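Local structure of methylmalonyl-CoA carboxyltransferase 5S subunit (Propionibacterium freudenreichii subsp. shermanii, 1RQB) at residues V25-L30 against D247-A252; A59-V64 against T279-D284; L391-A396 against G414-T419. The protein catalyses, as the cobalt-containing 5S subunit of transcarboxylase, the transfer of a carboxyl group from the biotin of the 1.3S subunit to pyruvate, forming oxaloacetate. One frame throughout, in Å; residues are numbered along the deposited sequence.

In the fold
Interactions 1 and 2 lie on the same part of the TIM barrel and touch each other, whereas interaction 3 sits in the conserved carboxylase domain, its centre about 37 Å from that of interaction 1. Interaction 1 is core: a ladder of backbone bonds joins strands 23-29 and 248-251, with polar groups on one face reaching toward the metal site. Interaction 2, at the surface, joins the approach to the neighbouring strand 63-68 to the loop before helix 283-296 through a single backbone bond and a leucine against a tyrosine. Partly buried interaction 3 joins two irregular loops, each following a helix, and combines a backbone bond, a tyrosine hydroxyl bond and a tyrosine ring packed on both faces.

Interaction 1: V25-L30 against D247-A252; sequences VGITEL and DVVDTA
Gly26 N donates to Asp247 O (2.9 Å), the first of five backbone bonds that join the two segments, whose strands run parallel. The ladder continues with Val249 N to Gly26 O, Thr28 N to Val249 O and Thr251 N to Thr28 O. At its end Leu30 N gives Thr251 O a bent bond (2.9 Å, N-H...O 136°), and the same N-H has a weak second acceptor in Glu29 OE2, an oxygen that also accepts from Val31 N and Ile253 N. Val248 CA also lies 3.1 Å from Gly26 O as a C-H contact.

Apolar contacts lie on the face that carries Ile27, Val249 and Thr251. Ile27 CD1 presses tightly on Val249 CG2 (3.4 Å), with CG1 of Val249 anti to its carbonyl carbon (chi1 -64°), which turns CG2 this way, while the other Ile27 branch, CG2, meets Thr251 OG1. Val268 of helix 265-271 packs over Ile27 and Thr251, and Thr265 of the same helix bonds both Thr251 OG1 and Glu29 OE1. This is the outer wall of the TIM barrel, closed here by pairing its first strand with its eighth.

Polar groups gather on the inner face. Thr28 and Asp250 lie side by side, with Thr28 CB 3.3 Å from Asp250 OD1; a water bonded to Thr28 OG1 (2.7 Å) also approaches that carboxylate oxygen. Thr28 OG1 has a further partner in Ser63. The other oxygen, Asp250 OD2, forms a salt bridge with Arg135 and accepts from ND1 of His226, a cobalt ligand, which makes Asp250 a second-shell residue, consistent with its fixing the rotation of the imidazole.

Interaction 2: A59-V64 against T279-D284; sequences AGYWSV and TNLDYD
Ala59 O receives two groups from the facing loop: Asp282 N in a hydrogen bond of 2.9 Å (N-H...O 154°), lying in the carbonyl plane, and Leu281 CA, whose C-H comes to 3.2 Å. The bond ties down the carbonyl just past helix 53-58, and the C-H contact adds to it. The chain leaves that helix at Gly60, where phi is positive (104°), and the bare Gly60 CA can approach within 3.9 Å of Asn280 O. The side chain of Asn280 bends over the same glycine, with Asn280 ND2 3.1 Å from Gly60 O.

The two loops belong to the end of the TIM barrel where its strands begin: one leads into strand 63-68, the other runs from the short strand 277-278 into helix 283-296. Asp282 is the N-cap of this helix. Its CG is anti to the backbone N (chi1 -177°), and OD1 accepts from Arg285 N.

Leu281 supplies the apolar part of the contact. Its CD2 methyl lies 3.6 Å from Gly60 O and 3.8 Å from Tyr61 CD2, and its CD1 reaches Tyr61 CE2 at 4.1 Å; the two side chains cross at about a right angle. Leu286 packs on both of them, and Ile27 of strand 23-29 also touches both. The Tyr61 ring ends at Glu29, to whose OE1 its hydroxyl makes a weak hydrogen bond.

Interaction 3: L391-A396 against G414-T419; sequences LGYYGA and GKKPIT
Leu391 O accepts a nearly straight hydrogen bond from Ile418 N (2.9 Å, N-H...O 175°), with Pro417 CA alongside as a C-H contact. The second hydrogen bond across the contact runs from Tyr393 OH to Lys416 O (2.8 Å), in the plane of that carbonyl. Lys415 O, one residue earlier, is buried by the contact and has no partner in the model. The Lys415 amine, by contrast, is satisfied: it forms a salt bridge with Asp388 and also stands over the Tyr393 ring as a cation-pi partner, NZ 4.7 Å from the ring centroid and 11° off its normal.

Each of the two loops follows a helix of the conserved carboxylase domain. Helix 384-390 ends in a Schellman motif at Gly392, which passes straight into a type I turn closed by Gly395 N to Gly392 O (3.1 Å). Gly395 O is taken up by Arg401, and Ala396 N by Asp142.

Tyr393 is packed on both faces. Ile418 CD1 sits over the centre of one, in a CH-pi contact 4.0 Å from the centroid; Lys415 CD lies over the opposite one, offset toward the rim. Ile418 CG1 lies between its own backbone N and carbonyl carbon (chi1 67°), at 3.4 Å from Gly392 O. Leu391 spreads its two methyls, CD1 against Lys415 CB and CD2 3.8 Å from Pro417 CG.

Interaction 1: V25-L30 against D247-A252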
loop_
_atom_site.group_PDB
_atom_site.type_symbol
_atom_site.label_atom_id
_atom_site.label_comp_id
_atom_site.label_asym_id
_atom_site.label_seq_id
_atom_site.Cartn_x
_atom_site.Cartn_y
_atom_site.Cartn_z
ATOM N N VAL A 25 -6.096 -14.660 15.338
ATOM C CA VAL A 25 -6.688 -14.611 13.994
ATOM C C VAL A 25 -5.793 -15.447 13.077
ATOM O O VAL A 25 -4.570 -15.314 13.114
ATOM C CB VAL A 25 -6.734 -13.160 13.461
ATOM C CG1 VAL A 25 -7.391 -13.129 12.080
ATOM C CG2 VAL A 25 -7.499 -12.276 14.430
ATOM N N GLY A 26 -6.390 -16.326 12.281
ATOM C CA GLY A 26 -5.583 -17.142 11.391
ATOM C C GLY A 26 -5.198 -16.371 10.137
ATOM O O GLY A 26 -5.916 -15.468 9.710
ATOM N N ILE A 27 -4.079 -16.745 9.530
ATOM C CA ILE A 27 -3.605 -16.077 8.311
ATOM C C ILE A 27 -3.343 -17.113 7.216
ATOM O O ILE A 27 -2.695 -18.130 7.457
ATOM C CB ILE A 27 -2.264 -15.356 8.536
ATOM C CG1 ILE A 27 -2.429 -14.238 9.570
ATOM C CG2 ILE A 27 -1.716 -14.842 7.184
ATOM C CD1 ILE A 27 -3.290 -13.099 9.129
ATOM N N THR A 28 -3.866 -16.840 6.025
ATOM C CA THR A 28 -3.614 -17.698 4.858
ATOM C C THR A 28 -2.629 -16.954 3.955
ATOM O O THR A 28 -2.857 -15.795 3.608
ATOM C CB THR A 28 -4.914 -18.005 4.085
ATOM O OG1 THR A 28 -5.645 -19.014 4.785
ATOM C CG2 THR A 28 -4.611 -18.513 2.654
ATOM N N GLU A 29 -1.518 -17.606 3.605
ATOM C CA GLU A 29 -0.481 -17.002 2.755
ATOM C C GLU A 29 -0.805 -17.264 1.282
ATOM O O GLU A 29 -1.118 -18.390 0.897
ATOM C CB GLU A 29 0.893 -17.574 3.120
ATOM C CG GLU A 29 2.066 -17.018 2.292
ATOM C CD GLU A 29 2.198 -15.496 2.355
ATOM O OE1 GLU A 29 2.297 -14.903 3.465
ATOM O OE2 GLU A 29 2.208 -14.890 1.275
ATOM N N LEU A 30 -0.673 -16.225 0.452
ATOM C CA LEU A 30 -1.045 -16.310 -0.967
ATOM C C LEU A 30 0.152 -16.188 -1.914
ATOM O O LEU A 30 -0.035 -16.206 -3.130
ATOM C CB LEU A 30 -2.004 -15.166 -1.298
ATOM C CG LEU A 30 -3.286 -15.063 -0.468
ATOM C CD1 LEU A 30 -3.955 -13.699 -0.723
ATOM C CD2 LEU A 30 -4.225 -16.199 -0.869
ATOM N N ASP A 247 -12.497 -15.233 11.183
ATOM C CA ASP A 247 -11.595 -16.278 11.693
ATOM C C ASP A 247 -10.217 -16.265 11.029
ATOM O O ASP A 247 -9.215 -16.488 11.706
ATOM C CB ASP A 247 -12.249 -17.643 11.482
ATOM C CG ASP A 247 -13.597 -17.738 12.172
ATOM O OD1 ASP A 247 -13.621 -18.134 13.353
ATOM O OD2 ASP A 247 -14.625 -17.380 11.551
ATOM N N VAL A 248 -10.169 -16.022 9.721
ATOM C CA VAL A 248 -8.904 -16.067 8.973
ATOM C C VAL A 248 -8.888 -14.969 7.906
ATOM O O VAL A 248 -9.918 -14.693 7.293
ATOM C CB VAL A 248 -8.759 -17.425 8.193
ATOM C CG1 VAL A 248 -7.445 -17.439 7.357
ATOM C CG2 VAL A 248 -8.828 -18.618 9.158
ATOM N N VAL A 249 -7.733 -14.339 7.674
ATOM C CA VAL A 249 -7.641 -13.344 6.595
ATOM C C VAL A 249 -6.488 -13.739 5.669
ATOM O O VAL A 249 -5.503 -14.318 6.127
ATOM C CB VAL A 249 -7.448 -11.890 7.144
ATOM C CG1 VAL A 249 -8.704 -11.467 7.956
ATOM C CG2 VAL A 249 -6.210 -11.805 8.013
ATOM N N ASP A 250 -6.634 -13.489 4.360
ATOM C CA ASP A 250 -5.603 -13.839 3.370
ATOM C C ASP A 250 -4.669 -12.649 3.137
ATOM O O ASP A 250 -5.121 -11.515 2.981
ATOM C CB ASP A 250 -6.221 -14.211 2.014
ATOM C CG ASP A 250 -7.137 -15.413 2.080
ATOM O OD1 ASP A 250 -7.353 -15.955 3.184
ATOM O OD2 ASP A 250 -7.645 -15.809 1.006
ATOM N N THR A 251 -3.365 -12.921 3.087
ATOM C CA THR A 251 -2.365 -11.869 2.858
ATOM C C THR A 251 -1.215 -12.438 2.024
ATOM O O THR A 251 -1.116 -13.645 1.807
ATOM C CB THR A 251 -1.785 -11.338 4.204
ATOM O OG1 THR A 251 -1.106 -12.411 4.876
ATOM C CG2 THR A 251 -2.905 -10.816 5.117
ATOM N N ALA A 252 -0.341 -11.549 1.567
ATOM C CA ALA A 252 0.820 -11.961 0.764
ATOM C C ALA A 252 2.087 -11.399 1.411
ATOM O O ALA A 252 2.094 -10.252 1.855
ATOM C CB ALA A 252 0.692 -11.418 -0.676
HETATM O O HOH W 1 -8.076 -18.848 3.670
#

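Interaction 2: A59-V64 against T279-D284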
loop_
_atom_site.group_PDB
_atom_site.type_symbol
_atom_site.label_atom_id
_atom_site.label_comp_id
_atom_site.label_asym_id
_atom_site.label_seq_id
_atom_site.Cartn_x
_atom_site.Cartn_y
_atom_site.Cartn_z
ATOM N N ALA A 59 6.047 -21.229 9.298
ATOM C CA ALA A 59 5.709 -19.852 9.692
ATOM C C ALA A 59 4.482 -19.786 10.605
ATOM O O ALA A 59 4.345 -18.833 11.372
ATOM C CB ALA A 59 5.489 -18.996 8.453
ATOM N N GLY A 60 3.586 -20.767 10.525
ATOM C CA GLY A 60 2.392 -20.748 11.366
ATOM C C GLY A 60 1.088 -20.349 10.680
ATOM O O GLY A 60 0.107 -20.004 11.337
ATOM N N TYR A 61 1.056 -20.419 9.356
ATOM C CA TYR A 61 -0.144 -20.036 8.596
ATOM C C TYR A 61 -1.271 -21.052 8.796
ATOM O O TYR A 61 -1.023 -22.239 9.002
ATOM C CB TYR A 61 0.181 -19.988 7.108
ATOM C CG TYR A 61 1.177 -18.942 6.708
ATOM C CD1 TYR A 61 2.421 -19.303 6.183
ATOM C CD2 TYR A 61 0.858 -17.587 6.785
ATOM C CE1 TYR A 61 3.326 -18.330 5.731
ATOM C CE2 TYR A 61 1.751 -16.607 6.334
ATOM C CZ TYR A 61 2.978 -16.989 5.805
ATOM O OH TYR A 61 3.827 -16.032 5.307
ATOM N N TRP A 62 -2.514 -20.585 8.697
ATOM C CA TRP A 62 -3.673 -21.485 8.805
ATOM C C TRP A 62 -3.681 -22.389 7.569
ATOM O O TRP A 62 -3.935 -23.590 7.648
ATOM C CB TRP A 62 -4.978 -20.682 8.867
ATOM C CG TRP A 62 -6.177 -21.585 9.016
ATOM C CD1 TRP A 62 -6.566 -22.256 10.144
ATOM C CD2 TRP A 62 -7.050 -22.016 7.969
ATOM N NE1 TRP A 62 -7.624 -23.094 9.856
ATOM C CE2 TRP A 62 -7.943 -22.964 8.530
ATOM C CE3 TRP A 62 -7.163 -21.700 6.609
ATOM C CZ2 TRP A 62 -8.939 -23.602 7.772
ATOM C CZ3 TRP A 62 -8.156 -22.334 5.852
ATOM C CH2 TRP A 62 -9.029 -23.274 6.439
ATOM N N SER A 63 -3.400 -21.791 6.413
ATOM C CA SER A 63 -3.306 -22.537 5.150
ATOM C C SER A 63 -2.366 -21.786 4.208
ATOM O O SER A 63 -2.052 -20.616 4.423
ATOM C CB SER A 63 -4.682 -22.708 4.473
ATOM O OG SER A 63 -5.167 -21.485 3.936
ATOM N N VAL A 64 -1.912 -22.495 3.186
ATOM C CA VAL A 64 -1.008 -21.956 2.160
ATOM C C VAL A 64 -1.672 -22.149 0.794
ATOM O O VAL A 64 -1.829 -23.274 0.325
ATOM C CB VAL A 64 0.336 -22.716 2.188
ATOM C CG1 VAL A 64 1.266 -22.185 1.099
ATOM C CG2 VAL A 64 0.986 -22.555 3.587
ATOM N N THR A 279 -1.773 -12.957 15.922
ATOM C CA THR A 279 -1.633 -14.073 14.977
ATOM C C THR A 279 -0.575 -15.007 15.566
ATOM O O THR A 279 0.126 -14.636 16.506
ATOM C CB THR A 279 -1.087 -13.631 13.607
ATOM O OG1 THR A 279 0.297 -13.291 13.748
ATOM C CG2 THR A 279 -1.864 -12.431 13.058
ATOM N N ASN A 280 -0.446 -16.212 15.039
ATOM C CA ASN A 280 0.595 -17.096 15.582
ATOM C C ASN A 280 1.704 -17.257 14.541
ATOM O O ASN A 280 2.274 -18.337 14.389
ATOM C CB ASN A 280 0.020 -18.467 15.975
ATOM C CG ASN A 280 -0.535 -19.235 14.797
ATOM O OD1 ASN A 280 -1.584 -18.884 14.257
ATOM N ND2 ASN A 280 0.163 -20.297 14.392
ATOM N N LEU A 281 2.010 -16.177 13.826
ATOM C CA LEU A 281 3.068 -16.235 12.807
ATOM C C LEU A 281 4.431 -15.994 13.460
ATOM O O LEU A 281 4.550 -15.219 14.409
ATOM C CB LEU A 281 2.828 -15.195 11.706
ATOM C CG LEU A 281 1.517 -15.366 10.929
ATOM C CD1 LEU A 281 1.505 -14.410 9.764
ATOM C CD2 LEU A 281 1.375 -16.807 10.443
ATOM N N ASP A 282 5.446 -16.684 12.944
ATOM C CA ASP A 282 6.839 -16.583 13.406
ATOM C C ASP A 282 7.520 -15.503 12.562
ATOM O O ASP A 282 7.775 -15.710 11.377
ATOM C CB ASP A 282 7.525 -17.940 13.187
ATOM C CG ASP A 282 8.958 -17.976 13.690
ATOM O OD1 ASP A 282 9.713 -17.018 13.436
ATOM O OD2 ASP A 282 9.331 -18.986 14.321
ATOM N N TYR A 283 7.801 -14.346 13.167
ATOM C CA TYR A 283 8.387 -13.205 12.447
ATOM C C TYR A 283 9.732 -13.532 11.793
ATOM O O TYR A 283 10.043 -13.010 10.724
ATOM C CB TYR A 283 8.533 -12.000 13.380
ATOM C CG TYR A 283 7.214 -11.323 13.672
ATOM C CD1 TYR A 283 6.611 -11.435 14.920
ATOM C CD2 TYR A 283 6.562 -10.577 12.691
ATOM C CE1 TYR A 283 5.388 -10.817 15.188
ATOM C CE2 TYR A 283 5.339 -9.957 12.948
ATOM C CZ TYR A 283 4.760 -10.081 14.197
ATOM O OH TYR A 283 3.556 -9.467 14.464
ATOM N N ASP A 284 10.545 -14.370 12.426
ATOM C CA ASP A 284 11.842 -14.713 11.827
ATOM C C ASP A 284 11.625 -15.497 10.530
ATOM O O ASP A 284 12.340 -15.292 9.551
ATOM C CB ASP A 284 12.689 -15.566 12.764
ATOM C CG ASP A 284 14.069 -15.845 12.186
ATOM O OD1 ASP A 284 14.729 -16.810 12.629
ATOM O OD2 ASP A 284 14.497 -15.083 11.282
#

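Interaction 3: L391-A396 against G414-T419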
loop_
_atom_site.group_PDB
_atom_site.type_symbol
_atom_site.label_atom_id
_atom_site.label_comp_id
_atom_site.label_asym_id
_atom_site.label_seq_id
_atom_site.Cartn_x
_atom_site.Cartn_y
_atom_site.Cartn_z
ATOM N N LEU A 391 -28.985 -16.457 -21.826
ATOM C CA LEU A 391 -29.893 -17.606 -21.959
ATOM C C LEU A 391 -29.782 -18.571 -20.775
ATOM O O LEU A 391 -30.450 -19.604 -20.754
ATOM C CB LEU A 391 -29.617 -18.337 -23.278
ATOM C CG LEU A 391 -29.854 -17.434 -24.493
ATOM C CD1 LEU A 391 -29.292 -18.073 -25.753
ATOM C CD2 LEU A 391 -31.338 -17.157 -24.628
ATOM N N GLY A 392 -28.946 -18.246 -19.792
ATOM C CA GLY A 392 -28.820 -19.103 -18.620
ATOM C C GLY A 392 -27.865 -20.284 -18.690
ATOM O O GLY A 392 -27.868 -21.136 -17.803
ATOM N N TYR A 393 -27.009 -20.330 -19.702
ATOM C CA TYR A 393 -26.100 -21.479 -19.814
ATOM C C TYR A 393 -24.916 -21.352 -18.853
ATOM O O TYR A 393 -24.082 -22.250 -18.768
ATOM C CB TYR A 393 -25.656 -21.672 -21.263
ATOM C CG TYR A 393 -26.788 -22.241 -22.093
ATOM C CD1 TYR A 393 -27.814 -21.419 -22.554
ATOM C CD2 TYR A 393 -26.884 -23.614 -22.335
ATOM C CE1 TYR A 393 -28.917 -21.944 -23.233
ATOM C CE2 TYR A 393 -27.986 -24.152 -23.014
ATOM C CZ TYR A 393 -28.999 -23.308 -23.457
ATOM O OH TYR A 393 -30.105 -23.815 -24.109
ATOM N N TYR A 394 -24.844 -20.253 -18.113
ATOM C CA TYR A 394 -23.769 -20.110 -17.121
ATOM C C TYR A 394 -24.383 -20.185 -15.722
ATOM O O TYR A 394 -23.681 -20.115 -14.715
ATOM C CB TYR A 394 -23.034 -18.780 -17.276
ATOM C CG TYR A 394 -22.074 -18.726 -18.444
ATOM C CD1 TYR A 394 -21.273 -17.604 -18.655
ATOM C CD2 TYR A 394 -21.970 -19.785 -19.346
ATOM C CE1 TYR A 394 -20.394 -17.537 -19.736
ATOM C CE2 TYR A 394 -21.096 -19.729 -20.430
ATOM C CZ TYR A 394 -20.316 -18.602 -20.618
ATOM O OH TYR A 394 -19.466 -18.531 -21.692
ATOM N N GLY A 395 -25.703 -20.334 -15.674
ATOM C CA GLY A 395 -26.388 -20.404 -14.397
ATOM C C GLY A 395 -27.299 -19.210 -14.182
ATOM O O GLY A 395 -27.569 -18.453 -15.113
ATOM N N ALA A 396 -27.769 -19.030 -12.954
ATOM C CA ALA A 396 -28.674 -17.915 -12.638
ATOM C C ALA A 396 -27.867 -16.665 -12.275
ATOM O O ALA A 396 -26.746 -16.756 -11.777
ATOM C CB ALA A 396 -29.585 -18.295 -11.473
ATOM N N GLY A 414 -30.438 -19.135 -31.435
ATOM C CA GLY A 414 -31.309 -20.241 -31.782
ATOM C C GLY A 414 -31.467 -21.181 -30.600
ATOM O O GLY A 414 -32.163 -22.192 -30.687
ATOM N N LYS A 415 -30.811 -20.851 -29.492
ATOM C CA LYS A 415 -30.899 -21.680 -28.281
ATOM C C LYS A 415 -32.073 -21.210 -27.421
ATOM O O LYS A 415 -32.356 -20.017 -27.329
ATOM C CB LYS A 415 -29.633 -21.576 -27.436
ATOM C CG LYS A 415 -28.363 -22.088 -28.063
ATOM C CD LYS A 415 -27.245 -21.980 -27.036
ATOM C CE LYS A 415 -25.923 -22.507 -27.549
ATOM N NZ LYS A 415 -24.914 -22.515 -26.454
ATOM N N LYS A 416 -32.739 -22.165 -26.786
ATOM C CA LYS A 416 -33.872 -21.853 -25.903
ATOM C C LYS A 416 -33.325 -21.512 -24.514
ATOM O O LYS A 416 -32.369 -22.125 -24.043
ATOM C CB LYS A 416 -34.821 -23.054 -25.841
ATOM C CG LYS A 416 -34.163 -24.345 -25.376
ATOM C CD LYS A 416 -35.105 -25.551 -25.462
ATOM C CE LYS A 416 -36.370 -25.387 -24.621
ATOM N NZ LYS A 416 -37.334 -24.403 -25.200
ATOM N N PRO A 417 -33.921 -20.515 -23.849
ATOM C CA PRO A 417 -33.467 -20.112 -22.514
ATOM C C PRO A 417 -33.672 -21.235 -21.494
ATOM O O PRO A 417 -34.668 -21.953 -21.553
ATOM C CB PRO A 417 -34.350 -18.904 -22.191
ATOM C CG PRO A 417 -34.803 -18.410 -23.541
ATOM C CD PRO A 417 -35.054 -19.685 -24.289
ATOM N N ILE A 418 -32.729 -21.384 -20.569
ATOM C CA ILE A 418 -32.847 -22.408 -19.519
ATOM C C ILE A 418 -32.731 -21.716 -18.160
ATOM O O ILE A 418 -32.231 -20.595 -18.068
ATOM C CB ILE A 418 -31.755 -23.496 -19.640
ATOM C CG1 ILE A 418 -30.368 -22.906 -19.349
ATOM C CG2 ILE A 418 -31.778 -24.095 -21.036
ATOM C CD1 ILE A 418 -29.275 -23.957 -19.248
ATOM N N THR A 419 -33.202 -22.373 -17.108
ATOM C CA THR A 419 -33.146 -21.769 -15.769
ATOM C C THR A 419 -32.623 -22.782 -14.750
ATOM O O THR A 419 -32.366 -22.442 -13.597
ATOM C CB THR A 419 -34.535 -21.265 -15.347
ATOM O OG1 THR A 419 -35.479 -22.337 -15.443
ATOM C CG2 THR A 419 -34.982 -20.125 -16.264
HETATM O O HOH W 2 -30.746 -19.629 -15.194
#